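Local structure of putative pyridoxal phosphate-dependent transferase (4DQ6) at residues P142-K145 and Y151-D154; D157-I162 and G190-K195; L245-V250 and V279-S284; L260-F265 and D269-N274. The protein is a putative pyridoxal-phosphate-dependent transferase of the class I and II aminotransferase family that binds pyridoxal-5'-phosphate. All blocks are in the same frame, centred on the assembly; numbering follows the deposited sequence. Where two conformers were deposited one is given.

Overall arrangement
Contacts 1 and 2 follow one another along the chain and touch where P142 packs on D157 and K161; their centres are 14 Å apart. Strand 151-152 of contact 1 leads directly into helix 155-161 of contact 2. Contacts 3 and 4 form a second pair, 15 Å between centres, with contact 4 nested inside the loop that contact 3 closes: strand 248-251, helix 255-267 and helix 275-287 follow in turn. About 31 to 35 Å separates the centres of the two pairs. The first pair packs structure near the 137-140 edge of the central sheet and meets no other chain; the second faces the other subunit, and D269 in contact 4 touches pyridoxal-5'-phosphate.

Contact 1: P142-K145 and Y151-D154; sequences PLQK and YIMD
The aromatic ring of Y151 carries the aliphatic chain of K145 over one face, with CG 4.1 Å above the ring plane and displaced toward the rim, while L143 CB and the carbonyl oxygen of Q144 approach it obliquely. K145 holds CG anti to its backbone N (chi1 -170°) and stays extended beyond, which carries CD on to Y151 OH at 4.0 Å. Both side chains end on strands of another sheet: the lysine NZ hydrogen-bonds to Y367 OH, and the tyrosine hydroxyl to W329 NE1. Q144 and I152 occupy the other face of the hairpin, side by side and pointing the same way, with Q144 OE1 3.8 Å from I152 CD1. They are a hydrogen-bonded antiparallel pair: Q144 N donates to I152 O at 2.8 Å, and I152 N returns a bond to Q144 O at 3.0 Å. Beyond this pair water takes over. One molecule donates to P142 O and accepts from D154 N; a second donates to both P142 O, at 2.6 Å, and D154 OD2, joining the two ends where direct strand pairing has ceased. D154 is also the N-cap of helix 155-161, its OD1 accepting from D157 N. The two-stranded hairpin thus passes straight into that helix, while I152 and M153 lean on helix 183-195 and L143 bonds through its backbone to E121.

Contact 2: D157-I162 and G190-K195; sequences DIENKI and GDICLK
I192 is the residue through which helix 183-195 packs on I158 and E159 of helix 155-161, and on I162 after them, beside the central sheet of the aminotransferase fold. Its branches divide the work. The methyl CG2 is anti to the backbone N because chi1 is -69°; the two isoleucine side chains cross at an angle, I192 CG2 to I158 CG2 at 4.1 Å, and I162 CD1 reaches the same I192 methyl at 4.5 Å. E159 lies alongside, its CG packed against I192 CD1 at 4.1 Å. A bend at chi2 (-80°) turns the glutamate back over I192 and leaves E159 OE2 3.7 Å from I192 CG1. The second carboxylate oxygen, OE1, is hydrogen-bonded to H196. A polar arm therefore flanks the apolar contact and is tied to the residue that follows the partner helix. Farther out, I158 rests on M118 of strand 116-119, while S141 OG bonds to D157 and I140 O to K161. These last two residues lock one turn of helix 155-161 together through a salt bridge, in which K161 NZ meets the syn lone pair of D157 OD2 at 2.7 Å.

Contact 3: L245-V250 and V279-S284; sequences LQSSYV and VATEAS
The hydroxyl of T281 is gripped from two directions: it hydrogen-bonds to S247 OG, with 2.7 Å between T281 OG1 and that oxygen, and to the carbonyl oxygen of S277 one turn earlier in helix 275-287. A chi1 of -65° sets T281 OG1 beside its own backbone N, within range of that earlier turn. S247 reaches across with OG anti to the backbone N, at 172°, and also has a weak bond to Y72 OH. The apolar half of the contact is a single tight touch, L245 CD1 against A280 CB at 3.4 Å, closer than usual for two carbons. I50 of helix 48-58 also packs on A280, and C275 of the second subunit packs on L245. Together these residues join helix 275-287 to the chain entering strand 248-251, an antiparallel member of the central sheet. The S247 side chain is near pyridoxal-5'-phosphate, about 9 Å away, but does not touch it. All four touching residues are buried; the hydroxyls of S247 and T281 satisfy each other, and S277 O and, weakly, Y72 OH add partners, which implies that these polar groups can be held inside the core.

Contact 4: L260-F265 and D269-N274; sequences LLDDAF and DIKRNN
F265 and I270 make the close-packed side of this contact, and K271 with D262 its watered side. The backbone oxygen I270 O sits 3.4 Å from F265 CD1, obliquely to the ring, and I270 CB lies 4.0 Å from the same ring carbon. The backbone fixes this pairing, since I270 N donates to F265 O at 3.0 Å, in the carbonyl plane. I94 and L105 also pack on the F265 side chain. On the polar side, K271 bends at chi2 and chi3 (-66° and -87°), passing CD 3.8 Å from F265 O before its ammonium meets D262. The salt bridge, K271 NZ to D262 OD1 at 3.0 Å, comes from above the carboxylate plane, 68° out of it. Two waters link NZ to OD1 and OD2 of D262; with T266 OG1 and D262 OD1 they surround the ammonium and must share its three protons. Past this point R272 forms a salt bridge to E24 of the second subunit, and N274 caps helix 275-287. D269, with positive phi, closes helix 255-267 in a Schellman motif and touches pyridoxal-5'-phosphate, consistent with fold-type I enzymes, whose active sites lie at the dimer interface.

Contact 1: P142-K145 and Y151-D154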
loop_
_atom_site.group_PDB
_atom_site.type_symbol
_atom_site.label_atom_id
_atom_site.label_comp_id
_atom_site.label_asym_id
_atom_site.label_seq_id
_atom_site.Cartn_x
_atom_site.Cartn_y
_atom_site.Cartn_z
ATOM N N PRO A 142 26.151 -18.009 6.509
ATOM C CA PRO A 142 26.801 -17.080 5.553
ATOM C C PRO A 142 27.146 -17.794 4.249
ATOM O O PRO A 142 27.485 -18.977 4.217
ATOM C CB PRO A 142 28.026 -16.592 6.283
ATOM C CG PRO A 142 27.800 -16.894 7.741
ATOM C CD PRO A 142 26.867 -18.080 7.789
ATOM N N LEU A 143 26.983 -17.084 3.140
ATOM C CA LEU A 143 27.571 -17.591 1.889
ATOM C C LEU A 143 29.070 -17.836 2.092
ATOM O O LEU A 143 29.719 -17.205 2.922
ATOM C CB LEU A 143 27.332 -16.631 0.732
ATOM C CG LEU A 143 25.883 -16.335 0.384
ATOM C CD1 LEU A 143 25.887 -15.293 -0.729
ATOM C CD2 LEU A 143 25.111 -17.540 -0.060
ATOM N N GLN A 144 29.620 -18.795 1.348
ATOM C CA GLN A 144 31.069 -19.072 1.364
ATOM C C GLN A 144 31.687 -18.236 0.237
ATOM O O GLN A 144 31.301 -18.394 -0.942
ATOM C CB GLN A 144 31.362 -20.579 1.179
ATOM C CG GLN A 144 32.836 -20.977 1.062
ATOM C CD GLN A 144 33.015 -22.522 1.009
ATOM O OE1 GLN A 144 32.055 -23.276 0.827
ATOM N NE2 GLN A 144 34.255 -22.984 1.202
ATOM N N LYS A 145 32.636 -17.375 0.582
ATOM C CA LYS A 145 33.475 -16.718 -0.402
ATOM C C LYS A 145 34.653 -17.630 -0.682
ATOM O O LYS A 145 35.447 -17.909 0.233
ATOM C CB LYS A 145 33.970 -15.355 0.028
ATOM C CG LYS A 145 34.626 -14.637 -1.142
ATOM C CD LYS A 145 35.101 -13.270 -0.704
ATOM C CE LYS A 145 35.710 -12.518 -1.847
ATOM N NZ LYS A 145 36.252 -11.236 -1.307
ATOM N N TYR A 151 31.146 -16.329 -4.827
ATOM C CA TYR A 151 30.323 -16.802 -3.729
ATOM C C TYR A 151 29.538 -18.054 -4.103
ATOM O O TYR A 151 28.986 -18.184 -5.181
ATOM C CB TYR A 151 29.315 -15.751 -3.268
ATOM C CG TYR A 151 29.923 -14.551 -2.598
ATOM C CD1 TYR A 151 30.414 -13.489 -3.352
ATOM C CD2 TYR A 151 30.149 -14.529 -1.199
ATOM C CE1 TYR A 151 30.974 -12.383 -2.745
ATOM C CE2 TYR A 151 30.706 -13.425 -0.562
ATOM C CZ TYR A 151 31.113 -12.323 -1.388
ATOM O OH TYR A 151 31.667 -11.271 -0.709
ATOM N N ILE A 152 29.425 -18.970 -3.145
ATOM C CA ILE A 152 28.527 -20.115 -3.225
ATOM C C ILE A 152 27.781 -20.270 -1.899
ATOM O O ILE A 152 28.146 -19.679 -0.889
ATOM C CB ILE A 152 29.271 -21.439 -3.631
ATOM C CG1 ILE A 152 30.253 -21.919 -2.561
ATOM C CG2 ILE A 152 29.803 -21.219 -5.090
ATOM C CD1 ILE A 152 30.764 -23.353 -2.791
ATOM N N MET A 153 26.713 -21.021 -1.961
ATOM C CA MET A 153 26.075 -21.499 -0.698
ATOM C C MET A 153 26.960 -22.408 0.141
ATOM O O MET A 153 27.730 -23.248 -0.379
ATOM C CB MET A 153 24.767 -22.163 -1.036
ATOM C CG MET A 153 23.817 -21.289 -1.866
ATOM S SD MET A 153 22.176 -22.042 -1.916
ATOM C CE MET A 153 21.324 -20.873 -2.972
ATOM N N ASP A 154 26.876 -22.243 1.472
ATOM C CA ASP A 154 27.612 -23.113 2.363
ATOM C C ASP A 154 26.686 -24.241 2.837
ATOM O O ASP A 154 26.052 -24.145 3.874
ATOM C CB ASP A 154 28.210 -22.340 3.521
ATOM C CG ASP A 154 29.187 -23.161 4.339
ATOM O OD1 ASP A 154 29.123 -24.418 4.273
ATOM O OD2 ASP A 154 30.044 -22.561 5.050
HETATM O O HOH W 1 24.868 -20.641 3.115
HETATM O O HOH W 2 29.520 -19.829 5.564
HETATM O O HOH W 3 29.371 -25.064 -0.103
#

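Contact 2: D157-I162 and G190-K195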
loop_
_atom_site.group_PDB
_atom_site.type_symbol
_atom_site.label_atom_id
_atom_site.label_comp_id
_atom_site.label_asym_id
_atom_site.label_seq_id
_atom_site.Cartn_x
_atom_site.Cartn_y
_atom_site.Cartn_z
ATOM N N ASP A 157 27.160 -25.739 6.215
ATOM C CA ASP A 157 26.752 -24.829 7.292
ATOM C C ASP A 157 25.234 -24.815 7.458
ATOM O O ASP A 157 24.729 -24.842 8.605
ATOM C CB ASP A 157 27.295 -23.418 7.059
ATOM C CG ASP A 157 27.093 -22.515 8.226
ATOM O OD1 ASP A 157 27.705 -22.738 9.315
ATOM O OD2 ASP A 157 26.269 -21.594 8.079
ATOM N N ILE A 158 24.519 -24.814 6.325
ATOM C CA ILE A 158 23.043 -24.854 6.298
ATOM C C ILE A 158 22.572 -26.110 7.031
ATOM O O ILE A 158 21.761 -26.039 7.972
ATOM C CB ILE A 158 22.503 -24.949 4.886
ATOM C CG1 ILE A 158 22.787 -23.635 4.132
ATOM C CG2 ILE A 158 21.009 -25.143 4.901
ATOM C CD1 ILE A 158 22.410 -23.626 2.640
ATOM N N GLU A 159 23.120 -27.257 6.629
ATOM C CA GLU A 159 22.833 -28.540 7.314
ATOM C C GLU A 159 23.106 -28.490 8.811
ATOM O O GLU A 159 22.276 -28.982 9.636
ATOM C CB GLU A 159 23.699 -29.638 6.697
ATOM C CG GLU A 159 23.133 -30.246 5.434
ATOM C CD GLU A 159 22.047 -31.287 5.704
ATOM O OE1 GLU A 159 21.660 -31.509 6.868
ATOM O OE2 GLU A 159 21.569 -31.881 4.717
ATOM N N ASN A 160 24.231 -27.889 9.178
ATOM C CA ASN A 160 24.663 -27.833 10.576
ATOM C C ASN A 160 23.728 -26.981 11.451
ATOM O O ASN A 160 23.625 -27.170 12.651
ATOM C CB ASN A 160 26.067 -27.245 10.662
ATOM C CG ASN A 160 27.158 -28.309 10.599
ATOM O OD1 ASN A 160 26.872 -29.453 10.248
ATOM N ND2 ASN A 160 28.413 -27.919 10.825
ATOM N N LYS A 161 23.064 -26.017 10.824
ATOM C CA LYS A 161 22.223 -25.049 11.530
ATOM C C LYS A 161 20.721 -25.253 11.296
ATOM O O LYS A 161 19.929 -24.448 11.788
ATOM C CB LYS A 161 22.610 -23.609 11.137
ATOM C CG LYS A 161 24.021 -23.168 11.471
ATOM C CD LYS A 161 24.300 -21.743 10.998
ATOM C CE LYS A 161 25.720 -21.309 11.271
ATOM N NZ LYS A 161 26.181 -20.195 10.392
ATOM N N ILE A 162 20.331 -26.332 10.605
ATOM C CA ILE A 162 18.944 -26.542 10.136
ATOM C C ILE A 162 17.958 -26.954 11.230
ATOM O O ILE A 162 16.743 -26.723 11.082
ATOM C CB ILE A 162 18.874 -27.596 8.999
ATOM C CG1 ILE A 162 17.683 -27.344 8.071
ATOM C CG2 ILE A 162 18.757 -29.009 9.541
ATOM C CD1 ILE A 162 17.745 -26.087 7.251
ATOM N N GLY A 190 17.187 -27.064 -2.187
ATOM C CA GLY A 190 15.797 -27.402 -2.020
ATOM C C GLY A 190 15.667 -28.813 -1.465
ATOM O O GLY A 190 14.723 -29.094 -0.761
ATOM N N ASP A 191 16.627 -29.665 -1.798
ATOM C CA ASP A 191 16.647 -31.024 -1.241
ATOM C C ASP A 191 16.872 -30.998 0.243
ATOM O O ASP A 191 16.210 -31.737 0.988
ATOM C CB ASP A 191 17.740 -31.838 -1.915
ATOM C CG ASP A 191 17.335 -32.324 -3.268
ATOM O OD1 ASP A 191 16.129 -32.239 -3.605
ATOM O OD2 ASP A 191 18.229 -32.835 -3.997
ATOM N N ILE A 192 17.808 -30.177 0.692
ATOM C CA ILE A 192 18.024 -30.002 2.126
ATOM C C ILE A 192 16.740 -29.565 2.824
ATOM O O ILE A 192 16.310 -30.104 3.814
ATOM C CB ILE A 192 19.166 -28.990 2.406
ATOM C CG1 ILE A 192 20.512 -29.588 1.969
ATOM C CG2 ILE A 192 19.239 -28.648 3.892
ATOM C CD1 ILE A 192 21.659 -28.598 2.016
ATOM N N CYS A 193 16.074 -28.580 2.254
ATOM C CA CYS A 193 14.918 -28.009 2.916
ATOM C C CYS A 193 13.741 -28.983 2.919
ATOM O O CYS A 193 13.076 -29.131 3.951
ATOM C CB CYS A 193 14.539 -26.699 2.254
ATOM S SG CYS A 193 15.670 -25.350 2.624
ATOM N N LEU A 194 13.499 -29.643 1.795
ATOM C CA LEU A 194 12.452 -30.684 1.737
ATOM C C LEU A 194 12.708 -31.714 2.823
ATOM O O LEU A 194 11.764 -32.138 3.529
ATOM C CB LEU A 194 12.508 -31.410 0.400
ATOM C CG LEU A 194 11.629 -31.012 -0.771
ATOM C CD1 LEU A 194 12.101 -31.675 -2.059
ATOM C CD2 LEU A 194 10.192 -31.428 -0.438
ATOM N N LYS A 195 13.970 -32.128 2.950
ATOM C CA LYS A 195 14.330 -33.213 3.861
ATOM C C LYS A 195 13.971 -32.854 5.293
ATOM O O LYS A 195 13.524 -33.706 6.072
ATOM C CB LYS A 195 15.842 -33.514 3.754
ATOM C CG LYS A 195 16.307 -34.874 4.216
ATOM C CD LYS A 195 17.614 -35.243 3.506
ATOM C CE LYS A 195 18.666 -35.808 4.436
ATOM N NZ LYS A 195 18.347 -37.236 4.775
#

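Contact 3: L245-V250 and V279-S284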
loop_
_atom_site.group_PDB
_atom_site.type_symbol
_atom_site.label_atom_id
_atom_site.label_comp_id
_atom_site.label_asym_id
_atom_site.label_seq_id
_atom_site.Cartn_x
_atom_site.Cartn_y
_atom_site.Cartn_z
ATOM N N LEU A 245 5.420 3.088 -7.982
ATOM C CA LEU A 245 4.023 2.740 -8.241
ATOM C C LEU A 245 3.508 1.668 -7.298
ATOM O O LEU A 245 2.311 1.584 -7.119
ATOM C CB LEU A 245 3.783 2.343 -9.705
ATOM C CG LEU A 245 4.293 3.338 -10.742
ATOM C CD1 LEU A 245 3.951 2.927 -12.175
ATOM C CD2 LEU A 245 3.689 4.690 -10.448
ATOM N N GLN A 246 4.403 0.892 -6.666
ATOM C CA GLN A 246 4.081 -0.162 -5.662
ATOM C C GLN A 246 3.226 -1.292 -6.224
ATOM O O GLN A 246 1.993 -1.145 -6.499
ATOM C CB GLN A 246 3.437 0.458 -4.427
ATOM C CG GLN A 246 4.231 1.625 -3.918
ATOM C CD GLN A 246 3.697 2.267 -2.651
ATOM O OE1 GLN A 246 2.485 2.290 -2.395
ATOM N NE2 GLN A 246 4.601 2.833 -1.879
ATOM N N SER A 247 3.898 -2.293 -6.689
ATOM C CA SER A 247 3.219 -3.474 -7.206
ATOM C C SER A 247 4.121 -4.639 -7.044
ATOM O O SER A 247 5.275 -4.593 -7.458
ATOM C CB SER A 247 2.994 -3.267 -8.709
ATOM O OG SER A 247 2.496 -4.431 -9.399
ATOM N N SER A 248 3.611 -5.759 -6.499
ATOM C CA SER A 248 4.362 -6.982 -6.478
ATOM C C SER A 248 3.332 -8.116 -6.378
ATOM O O SER A 248 2.122 -7.898 -6.236
ATOM C CB SER A 248 5.336 -7.018 -5.345
ATOM O OG SER A 248 4.673 -7.231 -4.128
ATOM N N TYR A 249 3.805 -9.342 -6.495
ATOM C CA TYR A 249 2.933 -10.501 -6.410
ATOM C C TYR A 249 3.660 -11.649 -5.726
ATOM O O TYR A 249 4.889 -11.697 -5.728
ATOM C CB TYR A 249 2.354 -10.889 -7.785
ATOM C CG TYR A 249 3.386 -11.105 -8.858
ATOM C CD1 TYR A 249 3.796 -10.014 -9.643
ATOM C CD2 TYR A 249 3.965 -12.365 -9.132
ATOM C CE1 TYR A 249 4.711 -10.141 -10.651
ATOM C CE2 TYR A 249 4.903 -12.485 -10.173
ATOM C CZ TYR A 249 5.282 -11.360 -10.894
ATOM O OH TYR A 249 6.212 -11.518 -11.904
ATOM N N VAL A 250 2.869 -12.562 -5.159
ATOM C CA VAL A 250 3.329 -13.761 -4.562
ATOM C C VAL A 250 2.690 -14.912 -5.296
ATOM O O VAL A 250 1.480 -14.892 -5.596
ATOM C CB VAL A 250 2.891 -13.715 -3.097
ATOM C CG1 VAL A 250 3.620 -14.828 -2.329
ATOM C CG2 VAL A 250 3.207 -12.401 -2.413
ATOM N N VAL A 279 -2.309 -0.444 -14.149
ATOM C CA VAL A 279 -2.093 -0.325 -15.603
ATOM C C VAL A 279 -0.633 -0.440 -15.992
ATOM O O VAL A 279 -0.315 -0.997 -17.046
ATOM C CB VAL A 279 -2.729 0.957 -16.221
ATOM C CG1 VAL A 279 -4.242 1.040 -15.988
ATOM C CG2 VAL A 279 -1.958 2.194 -15.813
ATOM N N ALA A 280 0.268 0.052 -15.135
ATOM C CA ALA A 280 1.715 -0.027 -15.422
ATOM C C ALA A 280 2.220 -1.456 -15.397
ATOM O O ALA A 280 3.122 -1.808 -16.153
ATOM C CB ALA A 280 2.528 0.872 -14.507
ATOM N N THR A 281 1.728 -2.271 -14.465
ATOM C CA THR A 281 2.209 -3.625 -14.356
ATOM C C THR A 281 1.851 -4.435 -15.606
ATOM O O THR A 281 2.682 -5.076 -16.244
ATOM C CB THR A 281 1.580 -4.272 -13.104
ATOM O OG1 THR A 281 2.040 -3.599 -11.929
ATOM C CG2 THR A 281 1.948 -5.770 -13.020
ATOM N N GLU A 282 0.606 -4.306 -16.068
ATOM C CA GLU A 282 0.163 -5.044 -17.225
ATOM C C GLU A 282 0.887 -4.536 -18.478
ATOM O O GLU A 282 1.342 -5.319 -19.305
ATOM C CB GLU A 282 -1.315 -4.859 -17.382
ATOM C CG GLU A 282 -1.854 -5.566 -18.594
ATOM C CD GLU A 282 -3.362 -5.639 -18.662
ATOM O OE1 GLU A 282 -4.052 -5.752 -17.620
ATOM O OE2 GLU A 282 -3.851 -5.650 -19.811
ATOM N N ALA A 283 1.073 -3.217 -18.552
ATOM C CA ALA A 283 1.793 -2.647 -19.686
ATOM C C ALA A 283 3.270 -3.079 -19.742
ATOM O O ALA A 283 3.789 -3.310 -20.815
ATOM C CB ALA A 283 1.715 -1.118 -19.665
ATOM N N SER A 284 3.928 -3.077 -18.579
ATOM C CA SER A 284 5.337 -3.474 -18.503
ATOM C C SER A 284 5.515 -4.914 -18.994
ATOM O O SER A 284 6.399 -5.204 -19.832
ATOM C CB SER A 284 5.907 -3.286 -17.095
ATOM O OG SER A 284 5.457 -4.209 -16.125
#

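Contact 4: L260-F265 and D269-N274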
loop_
_atom_site.group_PDB
_atom_site.type_symbol
_atom_site.label_atom_id
_atom_site.label_comp_id
_atom_site.label_asym_id
_atom_site.label_seq_id
_atom_site.Cartn_x
_atom_site.Cartn_y
_atom_site.Cartn_z
ATOM N N LEU A 260 -3.777 -18.645 3.827
ATOM C CA LEU A 260 -3.204 -17.986 4.976
ATOM C C LEU A 260 -2.781 -16.565 4.640
ATOM O O LEU A 260 -3.010 -15.655 5.405
ATOM C CB LEU A 260 -1.957 -18.720 5.425
ATOM C CG LEU A 260 -2.057 -19.904 6.371
ATOM C CD1 LEU A 260 -0.624 -20.292 6.637
ATOM C CD2 LEU A 260 -2.764 -19.541 7.663
ATOM N N LEU A 261 -2.112 -16.403 3.508
ATOM C CA LEU A 261 -1.669 -15.076 3.100
ATOM C C LEU A 261 -2.835 -14.191 2.715
ATOM O O LEU A 261 -2.868 -13.026 3.043
ATOM C CB LEU A 261 -0.661 -15.141 1.957
ATOM C CG LEU A 261 -0.014 -13.795 1.587
ATOM C CD1 LEU A 261 0.579 -13.162 2.840
ATOM C CD2 LEU A 261 1.078 -14.005 0.556
ATOM N N ASP A 262 -3.778 -14.773 1.990
ATOM C CA ASP A 262 -4.986 -14.056 1.648
ATOM C C ASP A 262 -5.647 -13.497 2.894
ATOM O O ASP A 262 -6.038 -12.314 2.913
ATOM C CB ASP A 262 -5.919 -14.918 0.844
ATOM C CG ASP A 262 -6.931 -14.107 0.007
ATOM O OD1 ASP A 262 -6.542 -13.126 -0.683
ATOM O OD2 ASP A 262 -8.085 -14.532 0.015
ATOM N N ASP A 263 -5.815 -14.331 3.908
ATOM C CA ASP A 263 -6.485 -13.902 5.093
ATOM C C ASP A 263 -5.662 -12.865 5.893
ATOM O O ASP A 263 -6.244 -12.001 6.535
ATOM C CB ASP A 263 -6.715 -15.128 5.973
ATOM C CG ASP A 263 -7.843 -15.996 5.466
ATOM O OD1 ASP A 263 -8.571 -15.631 4.497
ATOM O OD2 ASP A 263 -8.007 -17.088 6.051
ATOM N N ALA A 264 -4.318 -12.957 5.837
ATOM C CA ALA A 264 -3.452 -11.914 6.446
ATOM C C ALA A 264 -3.631 -10.586 5.765
ATOM O O ALA A 264 -3.757 -9.543 6.425
ATOM C CB ALA A 264 -1.993 -12.337 6.438
ATOM N N PHE A 265 -3.693 -10.580 4.426
ATOM C CA PHE A 265 -3.985 -9.321 3.725
ATOM C C PHE A 265 -5.363 -8.799 4.042
ATOM O O PHE A 265 -5.602 -7.572 3.988
ATOM C CB PHE A 265 -3.720 -9.442 2.222
ATOM C CG PHE A 265 -2.235 -9.296 1.859
ATOM C CD1 PHE A 265 -1.574 -8.074 2.092
ATOM C CD2 PHE A 265 -1.528 -10.302 1.238
ATOM C CE1 PHE A 265 -0.230 -7.930 1.769
ATOM C CE2 PHE A 265 -0.197 -10.146 0.894
ATOM C CZ PHE A 265 0.444 -8.936 1.142
ATOM N N ASP A 269 -6.349 -5.317 5.555
ATOM C CA ASP A 269 -7.100 -4.613 4.502
ATOM C C ASP A 269 -6.224 -4.013 3.386
ATOM O O ASP A 269 -6.396 -2.858 2.976
ATOM C CB ASP A 269 -8.057 -3.557 5.065
ATOM C CG ASP A 269 -9.043 -3.076 4.001
ATOM O OD1 ASP A 269 -9.514 -3.948 3.199
ATOM O OD2 ASP A 269 -9.256 -1.818 3.874
ATOM N N ILE A 270 -5.238 -4.773 2.916
ATOM C CA ILE A 270 -4.422 -4.352 1.763
ATOM C C ILE A 270 -4.735 -5.361 0.664
ATOM O O ILE A 270 -4.195 -6.488 0.663
ATOM C CB ILE A 270 -2.931 -4.269 2.149
ATOM C CG1 ILE A 270 -2.730 -3.074 3.104
ATOM C CG2 ILE A 270 -2.030 -4.174 0.904
ATOM C CD1 ILE A 270 -1.286 -2.760 3.422
ATOM N N LYS A 271 -5.615 -4.975 -0.273
ATOM C CA LYS A 271 -6.153 -5.883 -1.260
ATOM C C LYS A 271 -6.061 -5.342 -2.667
ATOM O O LYS A 271 -5.916 -6.126 -3.585
ATOM C CB LYS A 271 -7.619 -6.197 -1.009
ATOM C CG LYS A 271 -7.873 -6.736 0.370
ATOM C CD LYS A 271 -7.233 -8.108 0.627
ATOM C CE LYS A 271 -8.065 -9.284 0.229
ATOM N NZ LYS A 271 -7.424 -10.575 0.672
ATOM N N ARG A 272 -6.184 -4.012 -2.827
ATOM C CA ARG A 272 -6.280 -3.436 -4.190
ATOM C C ARG A 272 -4.989 -2.789 -4.652
ATOM O O ARG A 272 -4.297 -2.121 -3.871
ATOM C CB ARG A 272 -7.411 -2.381 -4.246
ATOM C CG ARG A 272 -8.790 -2.847 -3.882
ATOM C CD ARG A 272 -9.889 -1.838 -4.169
ATOM N NE ARG A 272 -11.179 -2.417 -3.882
ATOM C CZ ARG A 272 -11.843 -3.255 -4.676
ATOM N NH1 ARG A 272 -11.371 -3.626 -5.856
ATOM N NH2 ARG A 272 -12.984 -3.752 -4.255
ATOM N N ASN A 273 -4.702 -2.881 -5.969
ATOM C CA ASN A 273 -3.689 -2.055 -6.612
ATOM C C ASN A 273 -4.195 -0.619 -6.581
ATOM O O ASN A 273 -5.405 -0.387 -6.632
ATOM C CB ASN A 273 -3.529 -2.418 -8.092
ATOM C CG ASN A 273 -2.810 -3.733 -8.329
ATOM O OD1 ASN A 273 -3.368 -4.808 -8.097
ATOM N ND2 ASN A 273 -1.576 -3.653 -8.804
ATOM N N ASN A 274 -3.278 0.340 -6.487
ATOM C CA ASN A 274 -3.648 1.727 -6.849
ATOM C C ASN A 274 -3.841 1.758 -8.355
ATOM O O ASN A 274 -3.445 0.890 -9.094
ATOM C CB ASN A 274 -2.646 2.773 -6.328
ATOM C CG ASN A 274 -1.316 2.740 -7.070
ATOM O OD1 ASN A 274 -1.302 3.094 -8.257
ATOM N ND2 ASN A 274 -0.212 2.373 -6.403
HETATM O O HOH W 4 -5.062 -10.870 -0.495
HETATM O O HOH W 5 -9.633 -12.033 -0.568
#